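Local coordinates for protein pyridoxamine 5-phosphate-dependent dehydrase (Escherichia coli, PDB 3B8X) that removes the C3' hydroxyl of GDP-4-keto-6-deoxy-D-mannose by a combined transamination and deoxygenation reaction, a step in the biosynthesis of L-colitose, at residues B[53-56]-B[60-63]; B[62-67]-B[247-252]; B[66-71]-B[212-217]; B[74-79]-B[205-210]. The protein carries 1 engineered substitution. All coordinates share one frame; numbering follows the deposited sequence.

Contact 1: B[53-56]-B[60-63]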
# COMPACT_ATOMS: atom_id res chain seq x y z
N VAL B 53 9.78 2.66 -11.37
CA VAL B 53 8.49 2.01 -11.08
C VAL B 53 7.75 2.88 -10.08
O VAL B 53 8.16 2.94 -8.93
CB VAL B 53 8.56 0.61 -10.46
CG1 VAL B 53 7.14 0.12 -10.20
CG2 VAL B 53 9.28 -0.41 -11.37
N MET B 54 6.66 3.50 -10.51
CA MET B 54 5.83 4.33 -9.64
C MET B 54 4.89 3.52 -8.77
O MET B 54 4.31 2.54 -9.23
CB MET B 54 4.97 5.25 -10.44
CG MET B 54 4.30 6.35 -9.56
SD MET B 54 3.15 7.36 -10.56
CE MET B 54 2.83 8.80 -9.52
N VAL B 55 4.75 3.90 -7.51
CA VAL B 55 3.93 3.15 -6.57
C VAL B 55 3.11 4.11 -5.75
O VAL B 55 3.21 5.33 -5.88
CB VAL B 55 4.75 2.21 -5.63
CG1 VAL B 55 5.30 1.02 -6.44
CG2 VAL B 55 5.87 2.96 -4.98
N SER B 56 2.24 3.56 -4.94
CA SER B 56 1.34 4.39 -4.19
C SER B 56 1.95 5.43 -3.25
O SER B 56 1.29 6.42 -2.99
CB SER B 56 0.30 3.49 -3.50
OG SER B 56 0.89 2.74 -2.43
N THR B 60 5.42 2.61 0.35
CA THR B 60 5.27 1.39 -0.41
C THR B 60 6.45 1.27 -1.38
O THR B 60 6.76 0.19 -1.88
CB THR B 60 3.86 1.33 -1.10
OG1 THR B 60 3.68 2.43 -2.00
CG2 THR B 60 2.79 1.29 -0.06
N ALA B 61 7.15 2.36 -1.67
CA ALA B 61 8.33 2.14 -2.54
C ALA B 61 9.46 1.42 -1.75
O ALA B 61 10.10 0.45 -2.21
CB ALA B 61 8.81 3.52 -3.12
N ASN B 62 9.63 1.82 -0.51
CA ASN B 62 10.60 1.17 0.35
C ASN B 62 10.15 -0.27 0.59
O ASN B 62 11.00 -1.17 0.67
CB ASN B 62 10.65 1.87 1.71
CG ASN B 62 11.52 3.09 1.73
OD1 ASN B 62 12.27 3.35 0.79
ND2 ASN B 62 11.45 3.86 2.83
N LEU B 63 8.84 -0.50 0.74
CA LEU B 63 8.38 -1.86 1.00
C LEU B 63 8.80 -2.78 -0.16
O LEU B 63 9.39 -3.84 0.05
CB LEU B 63 6.88 -1.92 1.24
CG LEU B 63 6.23 -3.27 1.54
CD1 LEU B 63 6.56 -3.84 2.88
CD2 LEU B 63 4.74 -3.05 1.40
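Ser56 and Thr60 point their hydroxyls at each other, tip to tip, and the 2.8 Å between Ser56 OG and Thr60 OG1 marks a hydrogen bond in which either oxygen could be the donor. The torsions explain the meeting: Ser56 OG (chi1 71°) and Thr60 OG1 (chi1 60°) each lie between their own backbone N and carbonyl carbon, which turns the two oxygens inward across the turn. Thr60 CG2 stays beside the bond, 3.4 Å from Ser56 OG, and packs on Val251. Thr60 OG1 is also bonded to Ser57 N, so one oxygen ties Ser56, just past the strand, and the backbone N of Ser57, just before the helix. Ser56 N, by contrast, is 3.5 Å from Thr60 OG1 at a poor angle and bonds instead to the backbone of Val251.

Next to the hydroxyl pair the contact is apolar. Val55 directs its CB toward the helix, and its CG2 branch meets Ala61 CB at 3.5 Å while lying 3.7 Å from Thr60 OG1. Ile200 of strand 198-202 touches both Val55 and Ala61, adding to this small buried patch from the neighbouring strand. Thr60 also packs on Asn250 of the second subunit.

Thus a hydroxyl pair and a methyl contact hold a tight strand-turn-helix unit, in which strand 51-55, at the margin of the large mixed sheet, is joined to helix 58-68 through Ser56 and Ser57. The next helical residue, Asn62, lines a G4M pocket of this DegT/DnrJ/EryC1 family member, which belongs to the clan of PLP-dependent aminotransferases.

Contact 2: B[62-67]-B[247-252]. With G4M ([(2R,3S,4R,5R)-5-(2-amino-6-oxo-1,6-dihydro-9H-purin-9-yl)-3,4-dihydroxytetrahydrofuran-2-yl]methyl (2R,3S,4S,5S,6R)-3,4-dihydroxy-5-[({3-hydroxy-2-methyl-5-[(phosphonooxy)methyl]pyridin-4-yl}methyl)amino]-6-methyltetrahydro-2H-pyran-2-yl dihydrogen diphosphate), chain G.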
# COMPACT_ATOMS: atom_id res chain seq x y z
N ASN B 62 9.63 1.82 -0.51
CA ASN B 62 10.60 1.17 0.35
C ASN B 62 10.15 -0.27 0.59
O ASN B 62 11.00 -1.17 0.67
CB ASN B 62 10.65 1.87 1.71
CG ASN B 62 11.52 3.09 1.73
OD1 ASN B 62 12.27 3.35 0.79
ND2 ASN B 62 11.45 3.86 2.83
N LEU B 63 8.84 -0.50 0.74
CA LEU B 63 8.38 -1.86 1.00
C LEU B 63 8.80 -2.78 -0.16
O LEU B 63 9.39 -3.84 0.05
CB LEU B 63 6.88 -1.92 1.24
CG LEU B 63 6.23 -3.27 1.54
CD1 LEU B 63 6.56 -3.84 2.88
CD2 LEU B 63 4.74 -3.05 1.40
N LEU B 64 8.52 -2.33 -1.37
CA LEU B 64 8.91 -3.10 -2.57
C LEU B 64 10.41 -3.22 -2.73
O LEU B 64 10.88 -4.22 -3.29
CB LEU B 64 8.28 -2.53 -3.84
CG LEU B 64 6.73 -2.60 -4.00
CD1 LEU B 64 6.20 -2.61 -5.43
CD2 LEU B 64 6.11 -3.74 -3.25
N MET B 65 11.15 -2.17 -2.37
CA MET B 65 12.62 -2.21 -2.51
C MET B 65 13.16 -3.40 -1.73
O MET B 65 13.92 -4.21 -2.27
CB MET B 65 13.27 -0.91 -2.06
CG MET B 65 14.72 -0.99 -2.15
SD MET B 65 15.47 0.63 -1.85
CE MET B 65 15.01 1.06 -0.14
N ILE B 66 12.77 -3.52 -0.47
CA ILE B 66 13.20 -4.66 0.38
C ILE B 66 12.66 -6.01 -0.11
O ILE B 66 13.35 -7.02 -0.20
CB ILE B 66 12.75 -4.43 1.86
CG1 ILE B 66 13.33 -3.12 2.36
CG2 ILE B 66 13.18 -5.58 2.75
CD1 ILE B 66 14.85 -3.03 2.13
N ALA B 67 11.37 -6.06 -0.37
CA ALA B 67 10.78 -7.31 -0.81
C ALA B 67 11.43 -7.89 -2.05
O ALA B 67 11.66 -9.10 -2.18
CB ALA B 67 9.33 -7.08 -1.05
N PRO B 247 4.87 -13.42 -4.17
CA PRO B 247 4.01 -12.90 -3.08
C PRO B 247 4.15 -11.37 -3.05
O PRO B 247 5.02 -10.83 -2.39
CB PRO B 247 4.57 -13.56 -1.80
CG PRO B 247 5.78 -14.41 -2.24
CD PRO B 247 6.13 -14.00 -3.66
N GLY B 248 3.25 -10.66 -3.74
CA GLY B 248 3.30 -9.20 -3.80
C GLY B 248 2.15 -8.44 -3.10
O GLY B 248 1.50 -8.92 -2.14
N TYR B 249 1.87 -7.26 -3.63
CA TYR B 249 0.84 -6.40 -3.02
C TYR B 249 0.09 -5.76 -4.15
O TYR B 249 0.39 -5.95 -5.31
CB TYR B 249 1.59 -5.23 -2.30
CG TYR B 249 2.50 -5.70 -1.17
CD1 TYR B 249 3.86 -6.01 -1.41
CD2 TYR B 249 1.99 -5.90 0.12
CE1 TYR B 249 4.67 -6.53 -0.37
CE2 TYR B 249 2.80 -6.46 1.16
CZ TYR B 249 4.15 -6.74 0.92
OH TYR B 249 4.98 -7.23 1.95
N ASN B 250 -0.89 -4.96 -3.78
CA ASN B 250 -1.45 -4.06 -4.77
C ASN B 250 -1.07 -2.69 -4.18
O ASN B 250 -1.68 -2.24 -3.19
CB ASN B 250 -2.96 -4.11 -4.89
CG ASN B 250 -3.52 -2.91 -5.67
OD1 ASN B 250 -2.77 -2.01 -6.04
ND2 ASN B 250 -4.86 -2.88 -5.89
N VAL B 251 -0.01 -2.07 -4.71
CA VAL B 251 0.41 -0.72 -4.33
C VAL B 251 0.53 0.16 -5.57
O VAL B 251 1.43 0.98 -5.73
CB VAL B 251 1.71 -0.69 -3.51
CG1 VAL B 251 1.46 -1.45 -2.18
CG2 VAL B 251 2.83 -1.33 -4.32
N ARG B 252 -0.39 -0.05 -6.50
CA ARG B 252 -0.38 0.72 -7.71
C ARG B 252 -0.74 2.18 -7.39
O ARG B 252 -1.47 2.44 -6.43
CB ARG B 252 -1.45 0.13 -8.65
CG ARG B 252 -1.14 -1.23 -9.22
CD ARG B 252 -2.23 -1.58 -10.21
NE ARG B 252 -3.57 -1.67 -9.65
CZ ARG B 252 -4.50 -2.53 -10.09
NH1 ARG B 252 -4.22 -3.34 -11.11
NH2 ARG B 252 -5.71 -2.56 -9.52
OP3 G4M G . -8.25 -5.30 -6.46
PL G4M G . -8.18 -4.87 -4.92
OP1 G4M G . -6.70 -4.64 -4.44
OP2 G4M G . -9.07 -3.57 -4.60
OP4 G4M G . -8.88 -5.99 -4.00
C5B G4M G . -8.10 -7.17 -3.94
C5L G4M G . -9.00 -8.39 -3.75
C6L G4M G . -8.97 -9.10 -2.55
N1L G4M G . -9.73 -10.19 -2.34
C2L G4M G . -10.46 -10.72 -3.30
C2A G4M G . -11.20 -12.01 -2.99
C3L G4M G . -10.54 -10.08 -4.56
O3L G4M G . -11.27 -10.61 -5.56
C4L G4M G . -9.80 -8.89 -4.79
C4A G4M G . -9.80 -8.26 -6.04
N4A G4M G . -10.54 -8.76 -7.02
C4G G4M G . -10.68 -8.08 -8.22
C5G G4M G . -10.68 -9.04 -9.42
C6G G4M G . -11.77 -10.10 -9.19
O5G G4M G . -11.02 -8.29 -10.58
C3G G4M G . -9.60 -7.01 -8.42
O3G G4M G . -10.22 -5.71 -8.36
C2G G4M G . -8.88 -7.23 -9.78
O2G G4M G . -8.00 -6.12 -10.07
C1G G4M G . -9.89 -7.47 -10.94
O1G G4M G . -9.22 -8.12 -12.04
P2 G4M G . -9.80 -7.31 -13.29
O3P G4M G . -11.41 -7.34 -13.34
O4P G4M G . -9.26 -8.07 -14.60
OPP G4M G . -9.27 -5.79 -13.18
P G4M G . -9.09 -5.16 -14.67
O1P G4M G . -8.89 -6.26 -15.83
O2P G4M G . -7.76 -4.26 -14.61
O5' G4M G . -10.32 -4.17 -15.03
C5' G4M G . -11.54 -4.89 -15.24
C4' G4M G . -12.27 -4.34 -16.47
O4' G4M G . -12.66 -2.95 -16.29
C3' G4M G . -11.33 -4.39 -17.72
O3' G4M G . -12.07 -4.68 -18.91
C2' G4M G . -10.72 -2.97 -17.75
O2' G4M G . -10.48 -2.54 -19.10
C1' G4M G . -11.85 -2.12 -17.15
N9 G4M G . -11.29 -0.99 -16.40
C8 G4M G . -10.49 -1.07 -15.30
N7 G4M G . -10.21 0.15 -14.91
C4 G4M G . -11.50 0.31 -16.71
C5 G4M G . -10.81 1.05 -15.75
C6 G4M G . -10.88 2.46 -15.81
O6 G4M G . -10.33 3.16 -14.99
N3 G4M G . -12.19 0.93 -17.66
C2 G4M G . -12.24 2.24 -17.71
N1 G4M G . -11.60 3.02 -16.80
N2 G4M G . -12.97 2.84 -18.70
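Loop 247-252, which contains an Asx turn and contributes Asn250 to a G4M pocket, packs through Tyr249 and Val251 on Leu63 and Leu64 of helix 58-68. The evidence for a CH-pi contact is direct: Leu63 CD2 stands 3.8 Å from the centroid of the Tyr249 ring and only 11° off its normal, over the centre of one face. The two side chains cross at about a right angle. The CG-CD2 bond of Leu63 runs roughly along the face, and CG itself is 4.1 Å from both Tyr249 CE1 and Tyr249 CZ.

Leu64 comes from one helical step further and runs antiparallel to its partners. Its CD2 touches Tyr249 CD1 obliquely at 3.7 Å, while its other methyl, CD1, meets Val251 CG2 at 3.8 Å; the leucine fork therefore bridges two loop residues. The phenol oxygen is bonded to the hydroxyl of Tyr100, which fixes the far end of the ring within this buried packing.

Between Tyr249 and Val251, Asn250 faces the opposite way, into a pocket that the second subunit completes. Its amide is set by its own loop, since Arg252 N donates to Asn250 OD1 (3.1 Å, 171°). Asn250 ND2 then has two acceptors, Glu196 OE1 of the second subunit and the cofactor phosphate, where it donates to G4M OP1 at 2.9 Å with an N-H...O angle of 159°.

Contact 3: B[66-71]-B[212-217]. With G4M ([(2R,3S,4R,5R)-5-(2-amino-6-oxo-1,6-dihydro-9H-purin-9-yl)-3,4-dihydroxytetrahydrofuran-2-yl]methyl (2R,3S,4S,5S,6R)-3,4-dihydroxy-5-[({3-hydroxy-2-methyl-5-[(phosphonooxy)methyl]pyridin-4-yl}methyl)amino]-6-methyltetrahydro-2H-pyran-2-yl dihydrogen diphosphate), chain G.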
# COMPACT_ATOMS: atom_id res chain seq x y z
N ILE B 66 12.77 -3.52 -0.47
CA ILE B 66 13.20 -4.66 0.38
C ILE B 66 12.66 -6.01 -0.11
O ILE B 66 13.35 -7.02 -0.20
CB ILE B 66 12.75 -4.43 1.86
CG1 ILE B 66 13.33 -3.12 2.36
CG2 ILE B 66 13.18 -5.58 2.75
CD1 ILE B 66 14.85 -3.03 2.13
N ALA B 67 11.37 -6.06 -0.37
CA ALA B 67 10.78 -7.31 -0.81
C ALA B 67 11.43 -7.89 -2.05
O ALA B 67 11.66 -9.10 -2.18
CB ALA B 67 9.33 -7.08 -1.05
N ALA B 68 11.63 -7.05 -3.05
CA ALA B 68 12.22 -7.57 -4.28
C ALA B 68 13.50 -8.37 -4.07
O ALA B 68 13.75 -9.29 -4.82
CB ALA B 68 12.46 -6.44 -5.23
N LEU B 69 14.32 -7.99 -3.10
CA LEU B 69 15.58 -8.66 -2.85
C LEU B 69 15.44 -10.11 -2.40
O LEU B 69 16.39 -10.87 -2.42
CB LEU B 69 16.42 -7.88 -1.85
CG LEU B 69 16.78 -6.47 -2.32
CD1 LEU B 69 17.33 -5.59 -1.19
CD2 LEU B 69 17.70 -6.53 -3.51
N PHE B 70 14.23 -10.49 -2.03
CA PHE B 70 13.98 -11.84 -1.57
C PHE B 70 13.55 -12.70 -2.74
O PHE B 70 13.48 -13.92 -2.64
CB PHE B 70 12.88 -11.84 -0.50
CG PHE B 70 13.33 -11.31 0.83
CD1 PHE B 70 13.64 -9.95 0.98
CD2 PHE B 70 13.45 -12.16 1.94
CE1 PHE B 70 14.12 -9.47 2.19
CE2 PHE B 70 13.97 -11.71 3.14
CZ PHE B 70 14.25 -10.35 3.29
N PHE B 71 13.24 -12.03 -3.84
CA PHE B 71 12.60 -12.65 -5.00
C PHE B 71 13.48 -12.78 -6.20
O PHE B 71 13.06 -13.28 -7.24
CB PHE B 71 11.25 -11.95 -5.35
CG PHE B 71 10.29 -11.88 -4.18
CD1 PHE B 71 9.69 -10.70 -3.83
CD2 PHE B 71 10.04 -13.00 -3.40
CE1 PHE B 71 8.84 -10.66 -2.73
CE2 PHE B 71 9.23 -12.95 -2.29
CZ PHE B 71 8.62 -11.78 -1.95
N LEU B 212 7.71 -4.78 -11.07
CA LEU B 212 6.48 -4.71 -11.86
C LEU B 212 5.47 -5.78 -11.47
O LEU B 212 4.25 -5.56 -11.54
CB LEU B 212 6.77 -4.85 -13.34
CG LEU B 212 7.57 -3.69 -13.95
CD1 LEU B 212 7.93 -4.10 -15.36
CD2 LEU B 212 6.75 -2.41 -13.95
N CYS B 213 5.99 -6.94 -11.09
CA CYS B 213 5.13 -8.04 -10.65
C CYS B 213 4.54 -7.84 -9.26
O CYS B 213 3.34 -8.01 -9.04
CB CYS B 213 5.97 -9.33 -10.66
SG CYS B 213 5.14 -10.84 -10.04
N ILE B 214 5.39 -7.49 -8.29
CA ILE B 214 4.92 -7.34 -6.92
C ILE B 214 4.13 -6.06 -6.62
O ILE B 214 3.45 -5.96 -5.57
CB ILE B 214 6.00 -7.62 -5.91
CG1 ILE B 214 7.16 -6.62 -6.09
CG2 ILE B 214 6.39 -9.07 -5.96
CD1 ILE B 214 8.18 -6.72 -4.94
N ARG B 215 4.24 -5.09 -7.54
CA ARG B 215 3.48 -3.84 -7.36
C ARG B 215 2.02 -4.17 -7.56
O ARG B 215 1.16 -3.46 -7.09
CB ARG B 215 3.73 -2.82 -8.49
CG ARG B 215 2.81 -1.60 -8.38
CD ARG B 215 3.28 -0.54 -9.36
NE ARG B 215 3.31 -1.03 -10.75
CZ ARG B 215 3.72 -0.32 -11.80
NH1 ARG B 215 4.21 0.91 -11.64
NH2 ARG B 215 3.67 -0.86 -13.02
N ALA B 216 1.75 -5.20 -8.35
CA ALA B 216 0.35 -5.44 -8.68
C ALA B 216 -0.07 -6.89 -8.62
O ALA B 216 -0.04 -7.59 -9.63
CB ALA B 216 0.03 -4.89 -10.07
N HIS B 217 -0.49 -7.32 -7.44
CA HIS B 217 -1.02 -8.65 -7.22
C HIS B 217 -0.12 -9.84 -7.42
O HIS B 217 -0.58 -10.97 -7.22
CB HIS B 217 -2.28 -8.84 -8.08
CG HIS B 217 -3.28 -7.74 -7.95
ND1 HIS B 217 -4.05 -7.58 -6.81
CD2 HIS B 217 -3.66 -6.76 -8.81
CE1 HIS B 217 -4.87 -6.56 -6.99
NE2 HIS B 217 -4.65 -6.04 -8.18
OP3 G4M G . -8.25 -5.30 -6.46
PL G4M G . -8.18 -4.87 -4.92
OP1 G4M G . -6.70 -4.64 -4.44
OP2 G4M G . -9.07 -3.57 -4.60
OP4 G4M G . -8.88 -5.99 -4.00
C5B G4M G . -8.10 -7.17 -3.94
C5L G4M G . -9.00 -8.39 -3.75
C6L G4M G . -8.97 -9.10 -2.55
N1L G4M G . -9.73 -10.19 -2.34
C2L G4M G . -10.46 -10.72 -3.30
C2A G4M G . -11.20 -12.01 -2.99
C3L G4M G . -10.54 -10.08 -4.56
O3L G4M G . -11.27 -10.61 -5.56
C4L G4M G . -9.80 -8.89 -4.79
C4A G4M G . -9.80 -8.26 -6.04
N4A G4M G . -10.54 -8.76 -7.02
C4G G4M G . -10.68 -8.08 -8.22
C5G G4M G . -10.68 -9.04 -9.42
C6G G4M G . -11.77 -10.10 -9.19
O5G G4M G . -11.02 -8.29 -10.58
C3G G4M G . -9.60 -7.01 -8.42
O3G G4M G . -10.22 -5.71 -8.36
C2G G4M G . -8.88 -7.23 -9.78
O2G G4M G . -8.00 -6.12 -10.07
C1G G4M G . -9.89 -7.47 -10.94
O1G G4M G . -9.22 -8.12 -12.04
P2 G4M G . -9.80 -7.31 -13.29
O3P G4M G . -11.41 -7.34 -13.34
O4P G4M G . -9.26 -8.07 -14.60
OPP G4M G . -9.27 -5.79 -13.18
P G4M G . -9.09 -5.16 -14.67
O1P G4M G . -8.89 -6.26 -15.83
O2P G4M G . -7.76 -4.26 -14.61
O5' G4M G . -10.32 -4.17 -15.03
C5' G4M G . -11.54 -4.89 -15.24
C4' G4M G . -12.27 -4.34 -16.47
O4' G4M G . -12.66 -2.95 -16.29
C3' G4M G . -11.33 -4.39 -17.72
O3' G4M G . -12.07 -4.68 -18.91
C2' G4M G . -10.72 -2.97 -17.75
O2' G4M G . -10.48 -2.54 -19.10
C1' G4M G . -11.85 -2.12 -17.15
N9 G4M G . -11.29 -0.99 -16.40
C8 G4M G . -10.49 -1.07 -15.30
N7 G4M G . -10.21 0.15 -14.91
C4 G4M G . -11.50 0.31 -16.71
C5 G4M G . -10.81 1.05 -15.75
C6 G4M G . -10.88 2.46 -15.81
O6 G4M G . -10.33 3.16 -14.99
N3 G4M G . -12.19 0.93 -17.66
C2 G4M G . -12.24 2.24 -17.71
N1 G4M G . -11.60 3.02 -16.80
N2 G4M G . -12.97 2.84 -18.70
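Ile214 reaches across to Ala67 and Ala68 with its long branch, and this is the closer part of the contact. CD1 comes to 3.9 Å from Ala68 N and 4.1 Å from Ala67 CB, so the methyl rests on small side chains and on the backbone of the helix itself. With chi1 at 61°, CG1 is flanked by both main-chain bonds of Ile214, and the branch then extends fully (chi2 171°) to carry CD1 across.

The other branch is looser. CG2 of Ile214 approaches Phe71 CD1 obliquely at 4.3 Å, and no polar bond crosses between the segments. A type I turn from Ala68 to Phe71, with Phe71 N donating to Ala68 O (3.0 Å), places Phe71; its ring also touches Pro247 and meets Tyr349 of the second subunit edge-to-face. Toward the outside, Phe70 is partly exposed and packs against Tyr100.

With only 114 Å² buried in sum, this is a light, buried apolar join between helix 58-68 and helix 205-214. A few residues past Ile214 the chain enters the G4M pocket, where the ring edge of His217 brings CE1 to 3.6 Å from G4M OP3 of the cofactor phosphate.

Contact 4: B[74-79]-B[205-210]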
# COMPACT_ATOMS: atom_id res chain seq x y z
N LYS B 74 18.56 -15.83 -7.71
CA LYS B 74 19.51 -16.12 -6.65
C LYS B 74 19.04 -15.06 -5.62
O LYS B 74 19.25 -13.87 -5.86
CB LYS B 74 20.93 -15.77 -7.13
CG LYS B 74 22.02 -16.05 -6.12
CD LYS B 74 23.38 -16.12 -6.79
CE LYS B 74 24.38 -16.96 -5.99
NZ LYS B 74 23.91 -18.35 -5.71
N PRO B 75 18.35 -15.44 -4.55
CA PRO B 75 17.84 -14.43 -3.60
C PRO B 75 18.93 -13.57 -3.02
O PRO B 75 19.88 -14.07 -2.45
CB PRO B 75 17.26 -15.27 -2.47
CG PRO B 75 16.89 -16.57 -3.14
CD PRO B 75 17.95 -16.80 -4.17
N ARG B 76 18.78 -12.27 -3.12
CA ARG B 76 19.80 -11.39 -2.60
C ARG B 76 19.79 -11.15 -1.10
O ARG B 76 20.79 -10.67 -0.57
CB ARG B 76 19.86 -10.11 -3.38
CG ARG B 76 20.61 -10.26 -4.69
CD ARG B 76 19.81 -9.73 -5.85
NE ARG B 76 20.67 -8.90 -6.69
CZ ARG B 76 20.51 -8.71 -8.00
NH1 ARG B 76 19.50 -9.25 -8.68
NH2 ARG B 76 21.38 -7.93 -8.63
N LEU B 77 18.70 -11.51 -0.42
CA LEU B 77 18.59 -11.41 1.04
C LEU B 77 17.70 -12.56 1.46
O LEU B 77 16.94 -13.06 0.63
CB LEU B 77 17.95 -10.09 1.54
CG LEU B 77 18.70 -8.74 1.40
CD1 LEU B 77 17.82 -7.59 1.91
CD2 LEU B 77 20.03 -8.73 2.15
N LYS B 78 17.81 -12.93 2.74
CA LYS B 78 17.02 -13.99 3.37
C LYS B 78 16.81 -13.58 4.82
O LYS B 78 17.49 -12.69 5.32
CB LYS B 78 17.73 -15.32 3.29
CG LYS B 78 18.84 -15.43 4.27
CD LYS B 78 19.61 -16.71 4.01
CE LYS B 78 20.77 -16.83 4.98
NZ LYS B 78 21.98 -16.04 4.60
N LYS B 79 15.86 -14.22 5.50
CA LYS B 79 15.54 -13.87 6.89
C LYS B 79 16.81 -13.91 7.71
O LYS B 79 17.66 -14.76 7.45
CB LYS B 79 14.53 -14.85 7.48
CG LYS B 79 13.06 -14.54 7.16
CD LYS B 79 12.13 -15.04 8.24
CE LYS B 79 10.97 -15.82 7.63
NZ LYS B 79 10.18 -16.57 8.66
N GLU B 205 17.52 -4.88 -14.64
CA GLU B 205 16.35 -5.38 -15.35
C GLU B 205 15.58 -6.45 -14.59
O GLU B 205 14.35 -6.48 -14.72
CB GLU B 205 16.71 -5.87 -16.75
CG GLU B 205 15.51 -6.42 -17.52
CD GLU B 205 15.87 -6.76 -18.98
OE1 GLU B 205 17.00 -7.23 -19.18
OE2 GLU B 205 15.01 -6.56 -19.87
N GLU B 206 16.26 -7.31 -13.82
CA GLU B 206 15.55 -8.35 -13.02
C GLU B 206 14.74 -7.73 -11.89
O GLU B 206 13.57 -8.08 -11.66
CB GLU B 206 16.46 -9.43 -12.41
CG GLU B 206 15.65 -10.59 -11.77
CD GLU B 206 16.51 -11.54 -10.94
OE1 GLU B 206 17.65 -11.14 -10.65
OE2 GLU B 206 16.04 -12.63 -10.53
N ILE B 207 15.40 -6.83 -11.17
CA ILE B 207 14.76 -6.10 -10.09
C ILE B 207 13.55 -5.35 -10.65
O ILE B 207 12.48 -5.36 -10.05
CB ILE B 207 15.73 -5.13 -9.45
CG1 ILE B 207 16.81 -5.90 -8.69
CG2 ILE B 207 15.03 -4.25 -8.45
CD1 ILE B 207 16.36 -6.47 -7.37
N TYR B 208 13.75 -4.64 -11.76
CA TYR B 208 12.69 -3.91 -12.48
C TYR B 208 11.49 -4.83 -12.74
O TYR B 208 10.36 -4.56 -12.35
CB TYR B 208 13.24 -3.49 -13.84
CG TYR B 208 12.23 -2.76 -14.67
CD1 TYR B 208 11.40 -1.79 -14.10
CD2 TYR B 208 12.06 -3.02 -16.03
CE1 TYR B 208 10.44 -1.09 -14.83
CE2 TYR B 208 11.07 -2.34 -16.78
CZ TYR B 208 10.29 -1.36 -16.18
OH TYR B 208 9.36 -0.64 -16.89
N HIS B 209 11.72 -5.97 -13.36
CA HIS B 209 10.61 -6.89 -13.57
C HIS B 209 10.02 -7.39 -12.26
O HIS B 209 8.79 -7.48 -12.14
CB HIS B 209 11.08 -8.04 -14.49
CG HIS B 209 11.35 -7.59 -15.89
ND1 HIS B 209 11.94 -8.39 -16.86
CD2 HIS B 209 11.11 -6.39 -16.48
CE1 HIS B 209 12.03 -7.70 -17.98
NE2 HIS B 209 11.55 -6.49 -17.78
N ILE B 210 10.85 -7.66 -11.25
CA ILE B 210 10.30 -8.15 -9.99
C ILE B 210 9.40 -7.08 -9.41
O ILE B 210 8.34 -7.35 -8.86
CB ILE B 210 11.39 -8.46 -8.94
CG1 ILE B 210 12.13 -9.78 -9.27
CG2 ILE B 210 10.75 -8.61 -7.59
CD1 ILE B 210 13.55 -9.96 -8.61
O HOH W 1 19.23 -13.35 -9.54
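Arg76 and Glu206 make the first shell: Arg76 NH1 lies 3.3 Å from Glu206 OE1, a rather long salt bridge that has no matching hydrogen bond. The carboxylate oxygen comes in at the edge of the guanidinium, near its plane, yet the two flat groups are turned 45° apart, so they do not pair side by side through two bonds. Ile207 CG1 approaches the guanidinium obliquely, 4.3 Å from Arg76 NH1, and gives the cation an apolar neighbour.

A water widens this shell. It accepts from Lys74 N at 3.2 Å and donates to Glu206 OE1 at 2.9 Å, so OE1 is shared between the arginine and a bridge to the loop backbone. The second oxygen, OE2, is bonded to Lys73 N, and the carboxylate thus grips the loop at more than one point.

Further out, Arg76 bends at chi2 (129°) and chi3 (134°), and its NH2 forms a second salt bridge, to Asp204. Asp204 OD1 in turn takes a hydrogen bond from Ile207 N, which links the arginine's second partner to the first turn of the helix. Glu206 reaches out extended from that same turn.

The contact therefore straps the largely exposed loop between helix 58-68 and strand 82-86 onto the start of helix 205-214, just after strand 198-202, while Leu77, the buried residue of segment 74-79, touches Leu69, and Tyr208 of the helix touches Val53 on strand 51-55.

In the fold
Contacts 1, 2 and 3 are buried and all draw on helix 58-68, whereas contact 4 lies nearer the surface and uses the loop that follows that helix. Contacts 3 and 4 share helix 205-214, and contact 4 is nested within the chain loops closed by contacts 2 and 3. Their chemistry differs: contact 1 mixes a hydroxyl pair with methyl packing, contacts 2 and 3 are apolar across their segments, and contact 4, only partly buried, relies on charge and water. Backbone bonds join the buried three, Ser56 N to Val251 O and Tyr249 N to Ile214 O. Contacts 2 and 3, with centres 5 Å apart, both lead to G4M.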